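Local coordinates for protein esterase YbfF (Escherichia coli, PDB 3BF7) that probably hydrolyses ester bonds, and perhaps thioesters, as an alpha/beta hydrolase with a helical cap, at residues 34-39 with 45-50; 114-119 with 219-224; 151-156 with 160-165. The protein carries 1 engineered substitution. All coordinates share one frame; numbering follows the deposited sequence.

Contact 1: residues 34-39 with 45-50; sequences VLARDL and IIQVDV. Engineered in segment 45-50: V50 (natural residue Met).
The returning half of a beta-alpha-beta unit, strand 19-22, helix 33-39 and strand 45-48, is closed where A36 and L39 of the helix pack on I45 and Q47 of the strand. It illustrates how a helix lies on a sheet: the segment axes run nearly antiparallel, at 168°, and approach to 9.3 Å, a spacing spanned by these four residues. The methyl of A36 points at the strand and is met by both I45 and Q47. CG2 of I45 lies 3.8 Å from A36 CB, while the amide oxygen of Q47 comes alongside, with OE1 3.4 Å from the same CB. The two branches of I45 divide the work. CG2 stands opposite the backbone N and serves A36; CG1 lies beside that N (chi1 -58°), and the further bend at chi2 carries CD1 to 3.7 Å from L39 CB. Replacing I45 with an alanine would probably open a gap beside L39 CB, where CD1 had been, and deprive the A36 methyl of one of its apolar neighbours. Q47 extends beyond CG, which takes its amide past A36 to the loop ahead of the helix, where NE2 bonds to the carbonyl of L29. Strand 45-48 is flanked in the sheet by strands 5-8 and 19-22, and L21 of the latter also touches A36 and I45. Helix 241-253 lies against another side of helix 33-39, with L245 meeting L35 and R249 packing on L39 and forming a salt bridge to D38.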
ATOM      1  N   VAL A  34       7.729  -4.980   7.975  1.00  9.32           N
ATOM      2  CA  VAL A  34       7.512  -5.163   9.403  1.00 10.06           C
ATOM      3  C   VAL A  34       6.343  -6.120   9.640  1.00  9.65           C
ATOM      4  O   VAL A  34       6.348  -6.893  10.602  1.00 10.45           O
ATOM      5  CB  VAL A  34       7.248  -3.809  10.113  1.00 10.41           C
ATOM      6  CG1 VAL A  34       5.995  -3.147   9.552  1.00 11.27           C
ATOM      7  CG2 VAL A  34       7.121  -4.029  11.611  1.00 12.48           C
ATOM      8  N   LEU A  35       5.346  -6.084   8.761  1.00  9.21           N
ATOM      9  CA  LEU A  35       4.205  -6.982   8.899  1.00  9.28           C
ATOM     10  C   LEU A  35       4.591  -8.374   8.400  1.00  9.02           C
ATOM     11  O   LEU A  35       4.239  -9.382   9.014  1.00  9.88           O
ATOM     12  CB  LEU A  35       3.003  -6.447   8.109  1.00  9.76           C
ATOM     13  CG  LEU A  35       2.533  -5.032   8.467  1.00  9.41           C
ATOM     14  CD1 LEU A  35       1.289  -4.682   7.655  1.00  9.37           C
ATOM     15  CD2 LEU A  35       2.246  -4.940   9.956  1.00 10.21           C
ATOM     16  N   ALA A  36       5.328  -8.423   7.294  1.00  9.69           N
ATOM     17  CA  ALA A  36       5.768  -9.683   6.706  1.00 10.51           C
ATOM     18  C   ALA A  36       6.638 -10.505   7.649  1.00 10.11           C
ATOM     19  O   ALA A  36       6.519 -11.730   7.704  1.00 10.59           O
ATOM     20  CB  ALA A  36       6.529  -9.411   5.413  1.00 13.03           C
ATOM     21  N   ARG A  37       7.516  -9.835   8.388  1.00  9.57           N
ATOM     22  CA  ARG A  37       8.407 -10.534   9.302  1.00 10.65           C
ATOM     23  C   ARG A  37       7.652 -11.292  10.388  1.00  9.98           C
ATOM     24  O   ARG A  37       8.150 -12.286  10.920  1.00 10.72           O
ATOM     25  CB  ARG A  37       9.413  -9.555   9.917  1.00 11.34           C
ATOM     26  CG  ARG A  37      10.448  -9.057   8.908  1.00 13.33           C
ATOM     27  CD  ARG A  37      11.589  -8.309   9.576  1.00 14.05           C
ATOM     28  NE  ARG A  37      11.215  -6.973  10.035  1.00 15.06           N
ATOM     29  CZ  ARG A  37      11.111  -5.907   9.246  1.00 15.11           C
ATOM     30  NH1 ARG A  37      11.348  -6.009   7.944  1.00 16.61           N
ATOM     31  NH2 ARG A  37      10.782  -4.732   9.765  1.00 17.27           N
ATOM     32  N   ASP A  38       6.449 -10.836  10.715  1.00  9.81           N
ATOM     33  CA  ASP A  38       5.647 -11.511  11.725  1.00 10.23           C
ATOM     34  C   ASP A  38       4.738 -12.556  11.086  1.00  9.33           C
ATOM     35  O   ASP A  38       4.635 -13.687  11.563  1.00  9.87           O
ATOM     36  CB  ASP A  38       4.804 -10.495  12.503  1.00 10.56           C
ATOM     37  CG  ASP A  38       3.916 -11.148  13.537  1.00 14.14           C
ATOM     38  OD1 ASP A  38       2.820 -11.618  13.170  1.00 12.74           O
ATOM     39  OD2 ASP A  38       4.325 -11.201  14.718  1.00 18.24           O
ATOM     40  N   LEU A  39       4.095 -12.180   9.989  1.00  9.14           N
ATOM     41  CA  LEU A  39       3.173 -13.077   9.312  1.00  9.41           C
ATOM     42  C   LEU A  39       3.822 -14.290   8.642  1.00  8.89           C
ATOM     43  O   LEU A  39       3.152 -15.291   8.400  1.00  9.32           O
ATOM     44  CB  LEU A  39       2.344 -12.279   8.302  1.00  8.88           C
ATOM     45  CG  LEU A  39       1.454 -11.214   8.960  1.00  9.22           C
ATOM     46  CD1 LEU A  39       0.920 -10.253   7.912  1.00  9.38           C
ATOM     47  CD2 LEU A  39       0.311 -11.890   9.713  1.00 11.05           C
ATOM     48  N   ILE A  45       4.556 -15.585   2.324  1.00  8.90           N
ATOM     49  CA  ILE A  45       4.411 -14.151   2.111  1.00  8.89           C
ATOM     50  C   ILE A  45       4.907 -13.721   0.741  1.00  8.37           C
ATOM     51  O   ILE A  45       5.896 -14.252   0.232  1.00  9.12           O
ATOM     52  CB  ILE A  45       5.215 -13.350   3.164  1.00 10.45           C
ATOM     53  CG1 ILE A  45       4.755 -13.719   4.576  1.00 12.50           C
ATOM     54  CG2 ILE A  45       5.070 -11.856   2.908  1.00 13.22           C
ATOM     55  CD1 ILE A  45       3.310 -13.405   4.863  1.00 13.35           C
ATOM     56  N   ILE A  46       4.206 -12.760   0.149  1.00  7.66           N
ATOM     57  CA  ILE A  46       4.591 -12.199  -1.138  1.00  7.99           C
ATOM     58  C   ILE A  46       4.536 -10.681  -0.997  1.00  7.63           C
ATOM     59  O   ILE A  46       3.463 -10.105  -0.792  1.00  8.33           O
ATOM     60  CB  ILE A  46       3.640 -12.617  -2.288  1.00  8.40           C
ATOM     61  CG1 ILE A  46       3.626 -14.141  -2.450  1.00 10.64           C
ATOM     62  CG2 ILE A  46       4.088 -11.957  -3.590  1.00 10.14           C
ATOM     63  CD1 ILE A  46       2.721 -14.858  -1.474  1.00 13.37           C
ATOM     64  N   GLN A  47       5.695 -10.039  -1.071  1.00  7.11           N
ATOM     65  CA  GLN A  47       5.777  -8.585  -0.986  1.00  7.07           C
ATOM     66  C   GLN A  47       5.981  -8.085  -2.409  1.00  7.18           C
ATOM     67  O   GLN A  47       6.939  -8.476  -3.071  1.00  8.33           O
ATOM     68  CB  GLN A  47       6.957  -8.172  -0.105  1.00  8.51           C
ATOM     69  CG  GLN A  47       6.759  -8.497   1.372  1.00 10.16           C
ATOM     70  CD  GLN A  47       8.039  -8.405   2.178  1.00 11.33           C
ATOM     71  OE1 GLN A  47       8.569  -9.418   2.637  1.00 14.92           O
ATOM     72  NE2 GLN A  47       8.545  -7.192   2.354  1.00 10.83           N
ATOM     73  N   VAL A  48       5.090  -7.225  -2.888  1.00  6.57           N
ATOM     74  CA  VAL A  48       5.201  -6.729  -4.252  1.00  7.07           C
ATOM     75  C   VAL A  48       5.592  -5.269  -4.371  1.00  6.45           C
ATOM     76  O   VAL A  48       5.379  -4.467  -3.456  1.00  7.26           O
ATOM     77  CB  VAL A  48       3.855  -6.874  -5.026  1.00  7.93           C
ATOM     78  CG1 VAL A  48       3.278  -8.256  -4.824  1.00  9.51           C
ATOM     79  CG2 VAL A  48       2.857  -5.802  -4.574  1.00  8.48           C
ATOM     80  N   ASP A  49       6.190  -4.941  -5.512  1.00  6.60           N
ATOM     81  CA  ASP A  49       6.489  -3.557  -5.842  1.00  6.32           C
ATOM     82  C   ASP A  49       5.336  -3.227  -6.793  1.00  5.95           C
ATOM     83  O   ASP A  49       5.117  -3.930  -7.784  1.00  6.00           O
ATOM     84  CB  ASP A  49       7.800  -3.402  -6.621  1.00  6.75           C
ATOM     85  CG  ASP A  49       9.010  -3.188  -5.728  1.00  6.11           C
ATOM     86  OD1 ASP A  49       8.868  -2.614  -4.623  1.00  7.39           O
ATOM     87  OD2 ASP A  49      10.121  -3.575  -6.158  1.00  6.60           O
ATOM     88  N   VAL A  50       4.574  -2.190  -6.477  1.00  5.55           N
ATOM     89  CA  VAL A  50       3.483  -1.779  -7.350  1.00  5.80           C
ATOM     90  C   VAL A  50       4.109  -1.249  -8.645  1.00  5.52           C
ATOM     91  O   VAL A  50       5.266  -0.823  -8.646  1.00  5.78           O
ATOM     92  CB  VAL A  50       2.645  -0.671  -6.667  1.00  5.69           C
ATOM     93  CG1 VAL A  50       1.611  -0.099  -7.633  1.00  6.84           C
ATOM     94  CG2 VAL A  50       1.960  -1.244  -5.431  1.00  6.46           C
TER

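Contact 2: residues 114-119 with 219-224; sequences IAPVDY and AQFPQA
The side chains of P116 and Q220 lie alongside each other, pointing contrary ways, and a single hydrogen bond joins the two residues: Q220 NE2 donates to P116 O at 2.9 Å. The bond is fairly straight, 158° at the hydrogen, and uses a lone pair of the carbonyl, with the oxygen close to the amide plane of the glutamine. Q220 sets CG beside its backbone N (chi1 -63°) and runs extended beyond it, which carries the amide across to P116. The same NE2 lies 3.4 Å from P116 CG, so the amide rests along the pyrrolidine ring as well as on the carbonyl. P116 CG also lies at the edge of the F221 ring, near its plane, 4.3 Å from CD2.

The next shell sets these groups in place. P116 is the centre of an inverse gamma turn, whose bond from V117 N to A115 O is weak. A115 N is also held, by the hydroxyl of Y119 at 3.0 Å from N to OH. M96 of helix 90-101 touches both P116 and F221, joining the loop after strand 106-112 to the end of helix 214-220.

Q220 has further partners: NE2 bonds to D216 O within its own helix, and OE1 receives W188 NE1 and I191 N. With two acceptors on its nitrogen and two donors on its oxygen, this buried amide is fixed in rotation and its polarity is met without any formal charge.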
ATOM      1  N   ILE A 114      -6.908   3.849   4.670  1.00  6.20           N
ATOM      2  CA  ILE A 114      -7.396   4.199   3.350  1.00  5.61           C
ATOM      3  C   ILE A 114      -8.886   3.875   3.236  1.00  5.72           C
ATOM      4  O   ILE A 114      -9.389   2.943   3.874  1.00  6.89           O
ATOM      5  CB  ILE A 114      -6.601   3.413   2.267  1.00  6.62           C
ATOM      6  CG1 ILE A 114      -6.944   3.919   0.866  1.00  7.28           C
ATOM      7  CG2 ILE A 114      -6.887   1.922   2.386  1.00  8.35           C
ATOM      8  CD1 ILE A 114      -6.479   5.333   0.603  1.00  8.52           C
ATOM      9  N   ALA A 115      -9.589   4.664   2.432  1.00  6.01           N
ATOM     10  CA  ALA A 115     -11.010   4.453   2.187  1.00  5.99           C
ATOM     11  C   ALA A 115     -11.206   4.409   0.674  1.00  6.02           C
ATOM     12  O   ALA A 115     -10.441   5.021  -0.077  1.00  6.23           O
ATOM     13  CB  ALA A 115     -11.831   5.585   2.789  1.00  7.15           C
ATOM     14  N   PRO A 116     -12.222   3.670   0.202  1.00  5.96           N
ATOM     15  CA  PRO A 116     -12.498   3.565  -1.234  1.00  6.39           C
ATOM     16  C   PRO A 116     -13.253   4.803  -1.702  1.00  6.47           C
ATOM     17  O   PRO A 116     -14.456   4.760  -1.981  1.00  6.68           O
ATOM     18  CB  PRO A 116     -13.325   2.286  -1.329  1.00  6.65           C
ATOM     19  CG  PRO A 116     -14.102   2.308  -0.052  1.00  6.31           C
ATOM     20  CD  PRO A 116     -13.072   2.745   0.973  1.00  6.39           C
ATOM     21  N   VAL A 117     -12.521   5.911  -1.776  1.00  6.22           N
ATOM     22  CA  VAL A 117     -13.085   7.189  -2.172  1.00  7.08           C
ATOM     23  C   VAL A 117     -12.076   8.034  -2.934  1.00  6.76           C
ATOM     24  O   VAL A 117     -10.866   7.830  -2.824  1.00  6.42           O
ATOM     25  CB  VAL A 117     -13.511   8.019  -0.931  1.00  6.60           C
ATOM     26  CG1 VAL A 117     -14.558   7.267  -0.125  1.00  9.41           C
ATOM     27  CG2 VAL A 117     -12.285   8.338  -0.067  1.00  7.36           C
ATOM     28  N   ASP A 118     -12.596   8.977  -3.711  1.00  7.20           N
ATOM     29  CA  ASP A 118     -11.766   9.931  -4.439  1.00  6.56           C
ATOM     30  C   ASP A 118     -11.629  11.071  -3.425  1.00  6.65           C
ATOM     31  O   ASP A 118     -12.619  11.719  -3.078  1.00  7.75           O
ATOM     32  CB  ASP A 118     -12.504  10.433  -5.681  1.00  7.98           C
ATOM     33  CG  ASP A 118     -11.673  11.395  -6.514  1.00  8.99           C
ATOM     34  OD1 ASP A 118     -10.711  11.992  -5.985  1.00  7.92           O
ATOM     35  OD2 ASP A 118     -11.999  11.564  -7.709  1.00 10.87           O
ATOM     36  N   TYR A 119     -10.419  11.314  -2.937  1.00  6.54           N
ATOM     37  CA  TYR A 119     -10.226  12.362  -1.941  1.00  7.50           C
ATOM     38  C   TYR A 119     -10.337  13.782  -2.489  1.00  7.42           C
ATOM     39  O   TYR A 119     -10.488  14.733  -1.724  1.00  8.65           O
ATOM     40  CB  TYR A 119      -8.893  12.154  -1.221  1.00  7.39           C
ATOM     41  CG  TYR A 119      -8.891  10.931  -0.327  1.00  7.36           C
ATOM     42  CD1 TYR A 119      -9.524  10.948   0.917  1.00  7.87           C
ATOM     43  CD2 TYR A 119      -8.265   9.754  -0.728  1.00  7.42           C
ATOM     44  CE1 TYR A 119      -9.530   9.819   1.740  1.00  7.24           C
ATOM     45  CE2 TYR A 119      -8.264   8.623   0.084  1.00  7.78           C
ATOM     46  CZ  TYR A 119      -8.893   8.662   1.314  1.00  6.29           C
ATOM     47  OH  TYR A 119      -8.869   7.545   2.121  1.00  6.56           O
ATOM     48  N   ALA A 219     -20.886   1.189   1.466  1.00  7.96           N
ATOM     49  CA  ALA A 219     -21.610   0.850   0.249  1.00  8.79           C
ATOM     50  C   ALA A 219     -20.811  -0.151  -0.581  1.00  8.12           C
ATOM     51  O   ALA A 219     -21.378  -0.955  -1.319  1.00  9.39           O
ATOM     52  CB  ALA A 219     -21.884   2.106  -0.568  1.00  8.99           C
ATOM     53  N   GLN A 220     -19.488  -0.105  -0.447  1.00  6.84           N
ATOM     54  CA  GLN A 220     -18.613  -0.997  -1.196  1.00  6.22           C
ATOM     55  C   GLN A 220     -18.128  -2.181  -0.365  1.00  6.17           C
ATOM     56  O   GLN A 220     -17.852  -3.248  -0.909  1.00  6.88           O
ATOM     57  CB  GLN A 220     -17.444  -0.188  -1.758  1.00  6.66           C
ATOM     58  CG  GLN A 220     -17.929   0.872  -2.741  1.00  7.14           C
ATOM     59  CD  GLN A 220     -16.879   1.908  -3.073  1.00  6.50           C
ATOM     60  OE1 GLN A 220     -16.214   1.832  -4.109  1.00  6.99           O
ATOM     61  NE2 GLN A 220     -16.717   2.881  -2.189  1.00  6.96           N
ATOM     62  N   PHE A 221     -18.040  -1.986   0.948  1.00  6.11           N
ATOM     63  CA  PHE A 221     -17.621  -3.032   1.879  1.00  6.39           C
ATOM     64  C   PHE A 221     -18.637  -3.064   3.011  1.00  6.33           C
ATOM     65  O   PHE A 221     -18.382  -2.601   4.124  1.00  6.87           O
ATOM     66  CB  PHE A 221     -16.205  -2.746   2.384  1.00  6.96           C
ATOM     67  CG  PHE A 221     -15.172  -2.927   1.321  1.00  6.08           C
ATOM     68  CD1 PHE A 221     -14.700  -4.197   1.013  1.00  7.09           C
ATOM     69  CD2 PHE A 221     -14.774  -1.855   0.530  1.00  6.71           C
ATOM     70  CE1 PHE A 221     -13.855  -4.401  -0.075  1.00  7.67           C
ATOM     71  CE2 PHE A 221     -13.929  -2.049  -0.561  1.00  7.02           C
ATOM     72  CZ  PHE A 221     -13.472  -3.324  -0.863  1.00  8.14           C
ATOM     73  N   PRO A 222     -19.821  -3.623   2.729  1.00  7.54           N
ATOM     74  CA  PRO A 222     -20.886  -3.706   3.731  1.00  7.22           C
ATOM     75  C   PRO A 222     -20.475  -4.330   5.058  1.00  6.78           C
ATOM     76  O   PRO A 222     -20.948  -3.900   6.116  1.00  7.05           O
ATOM     77  CB  PRO A 222     -21.989  -4.493   3.013  1.00  8.32           C
ATOM     78  CG  PRO A 222     -21.247  -5.272   1.963  1.00 12.25           C
ATOM     79  CD  PRO A 222     -20.217  -4.290   1.478  1.00  8.27           C
ATOM     80  N   GLN A 223     -19.597  -5.328   5.004  1.00  7.58           N
ATOM     81  CA  GLN A 223     -19.136  -6.003   6.211  1.00  7.71           C
ATOM     82  C   GLN A 223     -17.772  -5.508   6.687  1.00  8.13           C
ATOM     83  O   GLN A 223     -16.991  -6.256   7.279  1.00  8.11           O
ATOM     84  CB  GLN A 223     -19.107  -7.519   5.992  1.00  8.53           C
ATOM     85  CG  GLN A 223     -20.488  -8.110   5.732  1.00  8.33           C
ATOM     86  CD  GLN A 223     -20.448  -9.597   5.447  1.00 10.30           C
ATOM     87  OE1 GLN A 223     -21.043 -10.065   4.478  1.00 11.77           O
ATOM     88  NE2 GLN A 223     -19.754 -10.346   6.292  1.00 11.13           N
ATOM     89  N   ALA A 224     -17.495  -4.236   6.430  1.00  7.46           N
ATOM     90  CA  ALA A 224     -16.244  -3.635   6.860  1.00  7.71           C
ATOM     91  C   ALA A 224     -16.195  -3.574   8.384  1.00  8.50           C
ATOM     92  O   ALA A 224     -17.205  -3.311   9.043  1.00  8.65           O
ATOM     93  CB  ALA A 224     -16.123  -2.229   6.297  1.00  8.55           C
TER

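Contact 3: residues 151-156 with 160-165; sequences QHLNEE and QFLLKS
L153 lays its CD1 methyl against CD1 of L162, 4.1 Å away, the two side chains crossing at about a right angle. This is a light apolar touch between the loop that follows helix 142-149 and a buried residue of helix 156-163; L162 is further enclosed by M149, I127 and F26. Nearer the start of that helix the contact turns polar. Q160 N donates to E156 O at 2.9 Å, the ordinary bond of a first helical turn, nearly straight at 167°. The side chain of Q160 bends at chi2 and passes close to the same carbonyl, its CG 3.3 Å from E156 O.

The segments thus show how a helix is entered from a loop, with E155 at the N-cap position and E156 beginning the helix itself. Helices 125-136, 142-149 and 156-163 probably belong to the helical cap of this esterase, and F161 reaches from the last of them to the ring of W235.

E156 sends CG opposite its backbone N (chi1 -173°) and then bends at chi2, which swings the carboxylate toward Q160; OE1 lies 3.8 Å from Q160 CG, and the carboxylate and amide planes are turned 38° from one another. The stronger partner of that carboxylate is R150, whose guanidinium makes a salt bridge to OE1 and is likely to steady the negative charge on this partly exposed residue.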
ATOM      1  N   GLN A 151      14.467  20.937   3.230  1.00 12.61           N
ATOM      2  CA  GLN A 151      14.211  22.326   2.861  1.00 13.35           C
ATOM      3  C   GLN A 151      12.788  22.462   2.326  1.00 12.72           C
ATOM      4  O   GLN A 151      12.290  23.572   2.126  1.00 13.15           O
ATOM      5  CB  GLN A 151      15.210  22.779   1.791  1.00 14.18           C
ATOM      6  CG  GLN A 151      16.666  22.563   2.181  1.00 18.30           C
ATOM      7  CD  GLN A 151      17.640  22.990   1.099  1.00 19.70           C
ATOM      8  OE1 GLN A 151      18.852  22.817   1.239  1.00 20.98           O
ATOM      9  NE2 GLN A 151      17.118  23.554   0.015  1.00 22.24           N
ATOM     10  N   HIS A 152      12.140  21.320   2.102  1.00 12.51           N
ATOM     11  CA  HIS A 152      10.776  21.283   1.583  1.00 11.15           C
ATOM     12  C   HIS A 152       9.795  20.632   2.547  1.00 11.08           C
ATOM     13  O   HIS A 152       8.622  21.003   2.598  1.00 10.84           O
ATOM     14  CB  HIS A 152      10.718  20.488   0.275  1.00 11.11           C
ATOM     15  CG  HIS A 152      11.391  21.157  -0.878  1.00 10.92           C
ATOM     16  ND1 HIS A 152      12.759  21.156  -1.052  1.00 13.23           N
ATOM     17  CD2 HIS A 152      10.880  21.854  -1.918  1.00 11.52           C
ATOM     18  CE1 HIS A 152      13.059  21.823  -2.153  1.00 11.81           C
ATOM     19  NE2 HIS A 152      11.937  22.258  -2.696  1.00 14.90           N
ATOM     20  N   LEU A 153      10.284  19.650   3.296  1.00 11.30           N
ATOM     21  CA  LEU A 153       9.455  18.894   4.223  1.00 11.20           C
ATOM     22  C   LEU A 153       9.990  18.963   5.644  1.00 11.98           C
ATOM     23  O   LEU A 153      11.197  19.025   5.856  1.00 11.82           O
ATOM     24  CB  LEU A 153       9.406  17.430   3.776  1.00 11.47           C
ATOM     25  CG  LEU A 153       9.058  17.172   2.307  1.00 10.59           C
ATOM     26  CD1 LEU A 153       9.340  15.716   1.962  1.00 11.74           C
ATOM     27  CD2 LEU A 153       7.602  17.527   2.048  1.00 12.27           C
ATOM     28  N   ASN A 154       9.090  18.942   6.620  1.00 13.11           N
ATOM     29  CA  ASN A 154       9.517  18.987   8.010  1.00 14.32           C
ATOM     30  C   ASN A 154       9.168  17.728   8.791  1.00 15.11           C
ATOM     31  O   ASN A 154       9.312  17.683  10.013  1.00 17.20           O
ATOM     32  CB  ASN A 154       8.952  20.228   8.701  1.00 16.84           C
ATOM     33  CG  ASN A 154       9.626  21.502   8.229  1.00 20.05           C
ATOM     34  OD1 ASN A 154       9.332  22.012   7.149  1.00 20.06           O
ATOM     35  ND2 ASN A 154      10.558  22.005   9.028  1.00 22.73           N
ATOM     36  N   GLU A 155       8.710  16.705   8.077  1.00 14.07           N
ATOM     37  CA  GLU A 155       8.375  15.426   8.689  1.00 14.57           C
ATOM     38  C   GLU A 155       9.518  14.471   8.360  1.00 13.35           C
ATOM     39  O   GLU A 155       9.576  13.913   7.263  1.00 11.98           O
ATOM     40  CB  GLU A 155       7.058  14.883   8.126  1.00 17.03           C
ATOM     41  CG  GLU A 155       5.801  15.368   8.846  1.00 24.15           C
ATOM     42  CD  GLU A 155       5.553  16.860   8.710  1.00 28.12           C
ATOM     43  OE1 GLU A 155       4.551  17.346   9.276  1.00 30.89           O
ATOM     44  OE2 GLU A 155       6.350  17.551   8.041  1.00 30.96           O
ATOM     45  N   GLU A 156      10.433  14.296   9.308  1.00 12.76           N
ATOM     46  CA  GLU A 156      11.590  13.431   9.102  1.00 13.22           C
ATOM     47  C   GLU A 156      11.208  12.004   8.711  1.00 12.16           C
ATOM     48  O   GLU A 156      11.889  11.376   7.902  1.00 11.72           O
ATOM     49  CB  GLU A 156      12.464  13.408  10.360  1.00 14.26           C
ATOM     50  CG  GLU A 156      13.779  12.659  10.184  1.00 14.72           C
ATOM     51  CD  GLU A 156      14.728  13.343   9.212  1.00 14.47           C
ATOM     52  OE1 GLU A 156      15.711  12.698   8.790  1.00 15.84           O
ATOM     53  OE2 GLU A 156      14.500  14.524   8.875  1.00 15.55           O
ATOM     54  N   GLN A 160      12.606  10.034   5.384  1.00  9.71           N
ATOM     55  CA  GLN A 160      13.313   8.757   5.420  1.00  9.67           C
ATOM     56  C   GLN A 160      12.582   7.676   4.632  1.00  9.27           C
ATOM     57  O   GLN A 160      13.215   6.830   4.003  1.00  9.39           O
ATOM     58  CB  GLN A 160      13.536   8.318   6.870  1.00 11.76           C
ATOM     59  CG  GLN A 160      14.448   9.265   7.643  1.00 13.60           C
ATOM     60  CD  GLN A 160      15.831   9.390   7.023  1.00 14.47           C
ATOM     61  OE1 GLN A 160      16.467  10.442   7.102  1.00 17.34           O
ATOM     62  NE2 GLN A 160      16.309   8.311   6.414  1.00 15.33           N
ATOM     63  N   PHE A 161      11.254   7.705   4.664  1.00  9.11           N
ATOM     64  CA  PHE A 161      10.448   6.742   3.922  1.00  8.28           C
ATOM     65  C   PHE A 161      10.733   6.907   2.430  1.00  7.64           C
ATOM     66  O   PHE A 161      11.006   5.934   1.727  1.00  7.33           O
ATOM     67  CB  PHE A 161       8.963   6.983   4.214  1.00  9.19           C
ATOM     68  CG  PHE A 161       8.038   6.451   3.157  1.00  8.87           C
ATOM     69  CD1 PHE A 161       7.915   5.083   2.930  1.00  8.56           C
ATOM     70  CD2 PHE A 161       7.289   7.329   2.380  1.00  8.54           C
ATOM     71  CE1 PHE A 161       7.058   4.602   1.940  1.00  9.01           C
ATOM     72  CE2 PHE A 161       6.431   6.858   1.390  1.00  9.11           C
ATOM     73  CZ  PHE A 161       6.316   5.491   1.171  1.00  8.53           C
ATOM     74  N   LEU A 162      10.679   8.145   1.952  1.00  7.86           N
ATOM     75  CA  LEU A 162      10.937   8.421   0.546  1.00  7.66           C
ATOM     76  C   LEU A 162      12.347   8.009   0.142  1.00  8.26           C
ATOM     77  O   LEU A 162      12.551   7.443  -0.933  1.00  8.52           O
ATOM     78  CB  LEU A 162      10.734   9.912   0.259  1.00  8.17           C
ATOM     79  CG  LEU A 162       9.301  10.427   0.430  1.00  7.33           C
ATOM     80  CD1 LEU A 162       9.288  11.943   0.333  1.00  9.86           C
ATOM     81  CD2 LEU A 162       8.396   9.808  -0.626  1.00  8.69           C
ATOM     82  N   LEU A 163      13.316   8.283   1.009  1.00  8.58           N
ATOM     83  CA  LEU A 163      14.705   7.958   0.720  1.00  9.65           C
ATOM     84  C   LEU A 163      14.986   6.467   0.569  1.00  8.82           C
ATOM     85  O   LEU A 163      16.023   6.084   0.023  1.00  9.35           O
ATOM     86  CB  LEU A 163      15.620   8.576   1.780  1.00 10.02           C
ATOM     87  CG  LEU A 163      15.727  10.102   1.684  1.00 11.89           C
ATOM     88  CD1 LEU A 163      16.545  10.638   2.850  1.00 12.92           C
ATOM     89  CD2 LEU A 163      16.373  10.488   0.358  1.00 12.72           C
ATOM     90  N   LYS A 164      14.076   5.620   1.041  1.00  9.48           N
ATOM     91  CA  LYS A 164      14.260   4.184   0.884  1.00  9.43           C
ATOM     92  C   LYS A 164      14.286   3.888  -0.614  1.00  9.47           C
ATOM     93  O   LYS A 164      14.845   2.880  -1.049  1.00 11.22           O
ATOM     94  CB  LYS A 164      13.113   3.413   1.540  1.00 11.11           C
ATOM     95  CG  LYS A 164      13.069   3.509   3.056  1.00 13.73           C
ATOM     96  CD  LYS A 164      14.268   2.830   3.692  1.00 17.52           C
ATOM     97  CE  LYS A 164      14.139   2.798   5.207  1.00 19.21           C
ATOM     98  NZ  LYS A 164      15.238   2.013   5.833  1.00 23.88           N
ATOM     99  N   SER A 165      13.680   4.779  -1.398  1.00  8.90           N
ATOM    100  CA  SER A 165      13.625   4.623  -2.845  1.00  9.66           C
ATOM    101  C   SER A 165      14.681   5.441  -3.586  1.00  9.74           C
ATOM    102  O   SER A 165      14.628   5.564  -4.808  1.00  9.96           O
ATOM    103  CB  SER A 165      12.230   4.991  -3.360  1.00  9.06           C
ATOM    104  OG  SER A 165      11.280   4.005  -3.000  1.00  8.74           O
TER

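How the contacts relate
The three contacts sample different layers of one chain. Contact 1 comes first, in the beta-alpha-beta core; contact 2 joins the loop after strand 106-112 to the end of helix 214-220 and the turn after it, 100 residues on; contact 3 is nested within the stretch of chain that contact 2 closes. None touches another: centres of contacts 1 and 2 are 23 Å apart, on opposite sides of the chain's centre, and those of contacts 2 and 3 are 29 Å apart. Strand 45-48 carries part of contact 1, and contact 2 lies where the chain leaves strand 106-112 and enters strand 224-226 of the same sheet. Contact 3 lies among helices probably forming the cap, whose placement against the core creates the substrate-binding crevice.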